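Local coordinates for uncharacterized protein (Bacteroides ovatus, PDB 4IRT) that is of unknown function but is a putative neuraminidase built on a beta-propeller of BNR repeat-like blades, at residues T16-V29 and V69-D81. Numbering follows the deposited sequence. Where two conformers were deposited one is given.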
loop_
_atom_site.group_PDB
_atom_site.type_symbol
_atom_site.label_atom_id
_atom_site.label_comp_id
_atom_site.label_asym_id
_atom_site.label_seq_id
_atom_site.Cartn_x
_atom_site.Cartn_y
_atom_site.Cartn_z
ATOM N N THR A 16 18.072 -3.700 -3.582
ATOM C CA THR A 16 17.191 -3.484 -2.454
ATOM C C THR A 16 15.752 -3.763 -2.908
ATOM O O THR A 16 15.509 -3.982 -4.081
ATOM C CB THR A 16 17.223 -2.030 -1.921
ATOM O OG1 THR A 16 16.552 -1.177 -2.865
ATOM C CG2 THR A 16 18.653 -1.547 -1.653
ATOM N N SER A 17 14.808 -3.716 -1.972
ATOM C CA SER A 17 13.381 -3.953 -2.237
ATOM C C SER A 17 12.599 -2.687 -2.599
ATOM O O SER A 17 11.386 -2.696 -2.555
ATOM C CB SER A 17 12.717 -4.591 -1.004
ATOM O OG SER A 17 12.952 -3.819 0.159
ATOM N N VAL A 18 13.294 -1.613 -2.982
ATOM C CA VAL A 18 12.653 -0.336 -3.266
ATOM C C VAL A 18 11.506 -0.416 -4.282
ATOM O O VAL A 18 10.480 0.294 -4.152
ATOM C CB VAL A 18 13.699 0.767 -3.622
ATOM C CG1 VAL A 18 14.295 0.554 -5.000
ATOM C CG2 VAL A 18 13.067 2.152 -3.492
ATOM N N ASN A 19 11.627 -1.309 -5.264
ATOM C CA ASN A 19 10.566 -1.443 -6.264
ATOM C C ASN A 19 9.404 -2.291 -5.797
ATOM O O ASN A 19 8.368 -2.297 -6.455
ATOM C CB ASN A 19 11.110 -2.066 -7.546
ATOM C CG ASN A 19 11.875 -1.096 -8.416
ATOM O OD1 ASN A 19 11.669 0.120 -8.391
ATOM N ND2 ASN A 19 12.748 -1.643 -9.232
ATOM N N THR A 20 9.569 -3.006 -4.672
ATOM C CA THR A 20 8.645 -4.071 -4.279
ATOM C C THR A 20 8.257 -3.988 -2.772
ATOM O O THR A 20 8.417 -4.946 -2.024
ATOM C CB THR A 20 9.276 -5.448 -4.575
ATOM O OG1 THR A 20 10.529 -5.568 -3.856
ATOM C CG2 THR A 20 9.534 -5.631 -6.063
ATOM N N THR A 21 7.798 -2.832 -2.305
ATOM C CA THR A 21 7.284 -2.744 -0.947
ATOM C C THR A 21 5.759 -2.737 -0.994
ATOM O O THR A 21 5.135 -2.430 -2.025
ATOM C CB THR A 21 7.760 -1.500 -0.177
ATOM O OG1 THR A 21 6.957 -0.368 -0.553
ATOM C CG2 THR A 21 9.265 -1.235 -0.405
ATOM N N VAL A 22 5.161 -3.115 0.131
ATOM C CA VAL A 22 3.713 -3.233 0.250
ATOM C C VAL A 22 3.051 -1.854 0.155
ATOM O O VAL A 22 1.869 -1.766 -0.182
ATOM C CB VAL A 22 3.343 -3.950 1.583
ATOM C CG1 VAL A 22 3.539 -3.016 2.776
ATOM C CG2 VAL A 22 1.931 -4.473 1.557
ATOM N N PHE A 23 3.825 -0.792 0.381
ATOM C CA PHE A 23 3.285 0.548 0.500
ATOM C C PHE A 23 3.492 1.410 -0.763
ATOM O O PHE A 23 3.321 2.615 -0.728
ATOM C CB PHE A 23 3.773 1.259 1.766
ATOM C CG PHE A 23 5.261 1.301 1.929
ATOM C CD1 PHE A 23 6.016 2.296 1.343
ATOM C CD2 PHE A 23 5.906 0.356 2.728
ATOM C CE1 PHE A 23 7.390 2.317 1.491
ATOM C CE2 PHE A 23 7.278 0.381 2.892
ATOM C CZ PHE A 23 8.022 1.359 2.270
ATOM N N ARG A 24 3.803 0.772 -1.880
ATOM C CA ARG A 24 3.710 1.443 -3.166
ATOM C C ARG A 24 2.239 1.590 -3.551
ATOM O O ARG A 24 1.547 0.608 -3.810
ATOM C CB ARG A 24 4.499 0.656 -4.209
ATOM C CG ARG A 24 5.996 0.591 -3.889
ATOM C CD ARG A 24 6.880 0.264 -5.111
ATOM N NE ARG A 24 6.666 1.223 -6.190
ATOM C CZ ARG A 24 6.831 1.015 -7.498
ATOM N NH1 ARG A 24 7.385 -0.109 -7.988
ATOM N NH2 ARG A 24 6.507 1.988 -8.353
ATOM N N ASN A 25 1.758 2.824 -3.566
ATOM C CA ASN A 25 0.343 3.121 -3.780
ATOM C C ASN A 25 0.239 4.205 -4.836
ATOM O O ASN A 25 0.053 5.392 -4.486
ATOM C CB ASN A 25 -0.300 3.579 -2.447
ATOM C CG ASN A 25 -0.581 2.398 -1.507
ATOM O OD1 ASN A 25 -1.425 1.559 -1.794
ATOM N ND2 ASN A 25 0.137 2.317 -0.429
ATOM N N ASN A 26 0.363 3.863 -6.131
ATOM C CA ASN A 26 0.479 2.524 -6.707
ATOM C C ASN A 26 1.771 2.329 -7.500
ATOM O O ASN A 26 2.442 3.294 -7.956
ATOM C CB ASN A 26 -0.653 2.319 -7.711
ATOM C CG ASN A 26 -1.971 2.024 -7.055
ATOM O OD1 ASN A 26 -2.230 2.408 -5.902
ATOM N ND2 ASN A 26 -2.839 1.353 -7.798
ATOM N N SER A 27 2.164 1.078 -7.622
ATOM C CA SER A 27 3.201 0.707 -8.573
ATOM C C SER A 27 2.604 0.445 -9.951
ATOM O O SER A 27 3.286 0.574 -10.956
ATOM C CB SER A 27 3.908 -0.559 -8.083
ATOM O OG SER A 27 2.992 -1.633 -7.934
ATOM N N LEU A 28 1.333 0.066 -9.967
ATOM C CA LEU A 28 0.630 -0.431 -11.163
ATOM C C LEU A 28 -0.822 0.049 -11.082
ATOM O O LEU A 28 -1.474 -0.058 -10.030
ATOM C CB LEU A 28 0.680 -1.954 -11.136
ATOM C CG LEU A 28 0.185 -2.831 -12.282
ATOM C CD1 LEU A 28 1.069 -2.638 -13.499
ATOM C CD2 LEU A 28 0.196 -4.290 -11.827
ATOM N N VAL A 29 -1.321 0.605 -12.184
ATOM C CA VAL A 29 -2.631 1.199 -12.162
ATOM C C VAL A 29 -3.227 1.289 -13.544
ATOM O O VAL A 29 -2.569 1.736 -14.487
ATOM C CB VAL A 29 -2.627 2.568 -11.462
ATOM C CG1 VAL A 29 -1.748 3.569 -12.191
ATOM C CG2 VAL A 29 -4.043 3.112 -11.389
ATOM N N VAL A 69 18.013 4.575 -4.735
ATOM C CA VAL A 69 17.525 3.204 -4.704
ATOM C C VAL A 69 18.200 2.315 -3.644
ATOM O O VAL A 69 17.623 1.323 -3.224
ATOM C CB VAL A 69 17.614 2.539 -6.104
ATOM C CG1 VAL A 69 16.670 3.250 -7.083
ATOM C CG2 VAL A 69 19.030 2.557 -6.646
ATOM N N LYS A 70 19.388 2.697 -3.169
ATOM C CA LYS A 70 20.003 2.020 -2.015
ATOM C C LYS A 70 19.232 2.138 -0.709
ATOM O O LYS A 70 19.483 1.359 0.211
ATOM C CB LYS A 70 21.445 2.523 -1.816
ATOM C CG LYS A 70 22.360 2.036 -2.902
ATOM C CD LYS A 70 23.777 2.490 -2.660
ATOM C CE LYS A 70 24.638 2.345 -3.908
ATOM N NZ LYS A 70 25.018 0.923 -4.100
ATOM N N ASP A 71 18.281 3.072 -0.622
ATOM C CA ASP A 71 17.352 3.181 0.511
ATOM C C ASP A 71 15.969 2.686 0.086
ATOM O O ASP A 71 15.234 3.361 -0.661
ATOM C CB ASP A 71 17.281 4.635 1.001
ATOM C CG ASP A 71 16.583 4.775 2.322
ATOM O OD1 ASP A 71 15.674 3.980 2.624
ATOM O OD2 ASP A 71 16.905 5.737 3.062
ATOM N N ALA A 72 15.604 1.504 0.557
ATOM C CA ALA A 72 14.311 0.895 0.207
ATOM C C ALA A 72 13.105 1.672 0.670
ATOM O O ALA A 72 11.985 1.327 0.293
ATOM C CB ALA A 72 14.243 -0.541 0.750
ATOM N N HIS A 73 13.283 2.696 1.517
ATOM C CA HIS A 73 12.173 3.585 1.839
ATOM C C HIS A 73 11.713 4.443 0.677
ATOM O O HIS A 73 10.551 4.902 0.649
ATOM C CB HIS A 73 12.523 4.532 2.981
ATOM C CG HIS A 73 12.723 3.833 4.288
ATOM N ND1 HIS A 73 13.926 3.278 4.656
ATOM C CD2 HIS A 73 11.863 3.578 5.301
ATOM C CE1 HIS A 73 13.795 2.700 5.839
ATOM N NE2 HIS A 73 12.561 2.895 6.264
ATOM N N ASN A 74 12.642 4.691 -0.242
ATOM C CA ASN A 74 12.540 5.787 -1.201
ATOM C C ASN A 74 11.691 5.443 -2.462
ATOM O O ASN A 74 12.075 5.702 -3.616
ATOM C CB ASN A 74 13.937 6.258 -1.591
ATOM C CG ASN A 74 14.641 7.016 -0.480
ATOM O OD1 ASN A 74 14.653 6.583 0.686
ATOM N ND2 ASN A 74 15.253 8.139 -0.835
ATOM N N ILE A 75 10.520 4.873 -2.196
ATOM C CA ILE A 75 9.662 4.307 -3.238
ATOM C C ILE A 75 9.008 5.328 -4.164
ATOM O O ILE A 75 8.973 6.532 -3.877
ATOM C CB ILE A 75 8.568 3.427 -2.605
ATOM C CG1 ILE A 75 7.656 4.270 -1.690
ATOM C CG2 ILE A 75 9.221 2.298 -1.833
ATOM C CD1 ILE A 75 6.341 4.601 -2.317
ATOM N N ILE A 76 8.465 4.809 -5.246
ATOM C CA ILE A 76 7.656 5.545 -6.206
ATOM C C ILE A 76 6.188 5.133 -5.997
ATOM O O ILE A 76 5.843 3.924 -6.035
ATOM C CB ILE A 76 8.011 5.139 -7.648
ATOM C CG1 ILE A 76 9.488 5.383 -7.976
ATOM C CG2 ILE A 76 7.099 5.857 -8.659
ATOM C CD1 ILE A 76 10.028 4.384 -8.994
ATOM N N SER A 77 5.323 6.119 -5.836
ATOM C CA SER A 77 3.884 5.915 -5.912
ATOM C C SER A 77 3.306 6.756 -7.051
ATOM O O SER A 77 3.634 7.954 -7.196
ATOM C CB SER A 77 3.205 6.335 -4.601
ATOM O OG SER A 77 3.390 5.397 -3.545
HETATM N N MSE A 78 2.414 6.139 -7.824
HETATM C CA MSE A 78 1.746 6.783 -8.954
HETATM C C MSE A 78 0.245 6.600 -8.921
HETATM O O MSE A 78 -0.299 5.739 -8.190
HETATM C CB MSE A 78 2.310 6.236 -10.262
HETATM C CG MSE A 78 1.611 4.979 -10.715
HETATM SE SE MSE A 78 2.461 3.952 -12.149
HETATM C CE MSE A 78 2.611 5.330 -13.457
HETATM N N MSE A 79 -0.449 7.416 -9.722
HETATM C CA MSE A 79 -1.905 7.348 -9.863
HETATM C C MSE A 79 -2.314 8.141 -11.072
HETATM O O MSE A 79 -1.591 9.030 -11.500
HETATM C CB MSE A 79 -2.577 7.944 -8.619
HETATM C CG MSE A 79 -4.102 7.885 -8.570
HETATM SE SE MSE A 79 -4.857 6.102 -8.820
HETATM C CE MSE A 79 -3.855 5.107 -7.504
ATOM N N ILE A 80 -3.479 7.827 -11.637
ATOM C CA ILE A 80 -4.009 8.534 -12.798
ATOM C C ILE A 80 -5.259 9.282 -12.351
ATOM O O ILE A 80 -6.114 8.721 -11.649
ATOM C CB ILE A 80 -4.406 7.587 -13.940
ATOM C CG1 ILE A 80 -3.343 6.493 -14.187
ATOM C CG2 ILE A 80 -4.695 8.393 -15.221
ATOM C CD1 ILE A 80 -2.047 6.959 -14.774
ATOM N N ASP A 81 -5.358 10.548 -12.726
ATOM C CA ASP A 81 -6.537 11.353 -12.392
ATOM C C ASP A 81 -7.620 11.178 -13.464
ATOM O O ASP A 81 -7.419 10.461 -14.450
ATOM C CB ASP A 81 -6.170 12.831 -12.108
ATOM C CG ASP A 81 -5.719 13.614 -13.357
ATOM O OD1 ASP A 81 -6.038 13.211 -14.489
ATOM O OD2 ASP A 81 -5.032 14.661 -13.179
HETATM O O HOH W 1 9.761 2.190 -6.023
#
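Arg-24 grips the carbonyl oxygen of Ile-76 side-on with two nitrogens. NE lies 2.8 Å from Ile-76 O, in the carbonyl plane; NH2 reaches the same oxygen from above that plane. The chain bends at chi3 (56°), which turns the guanidinium edge onto this oxygen. NH1 bonds Asn-19 O, nearly straight at 171°, and NH2 also bonds Ser-38 O of strand 34-40. Ser-27 CB covers one guanidinium face, and a water lies over the other, toward its rim. That water links Val-18 O to Ile-76 N. With an alanine at Arg-24, the carbonyls of Asn-19 and Ile-76 would probably lose their charged donor, and a gap is likely to open beside Ser-27.

Asn-26, which follows a cis peptide bond, pairs with Met-78 through two backbone bonds: Asn-26 N to Met-78 O, 2.9 Å, and Met-78 N to Asn-26 O, 2.8 Å. Just before it, Asn-25 N donates to Ser-77 OG, which also bonds Pro-127 O. At the other end, Thr-16 OG1 donates to Val-69 O (2.7 Å) and closes an ST turn by accepting from Val-18 N.

Between these polar sites, Ile-75 CG1 meets Phe-23 CE1 obliquely at 3.7 Å, and Thr-21 OG1 sits over the centre of one face of that ring. Val-18 rests on Val-69 and Ala-72. Beyond Asn-26, Val-29 packs on selenomethionines Met-78 and Met-79 and on Ile-80.

The contact joins edge strands 28-31 and 76-80, and the loops leading into them, probably the inner strands of adjacent propeller blades. Its buried arginine binds backbone carbonyls, which probably offsets its positive charge inside the protein.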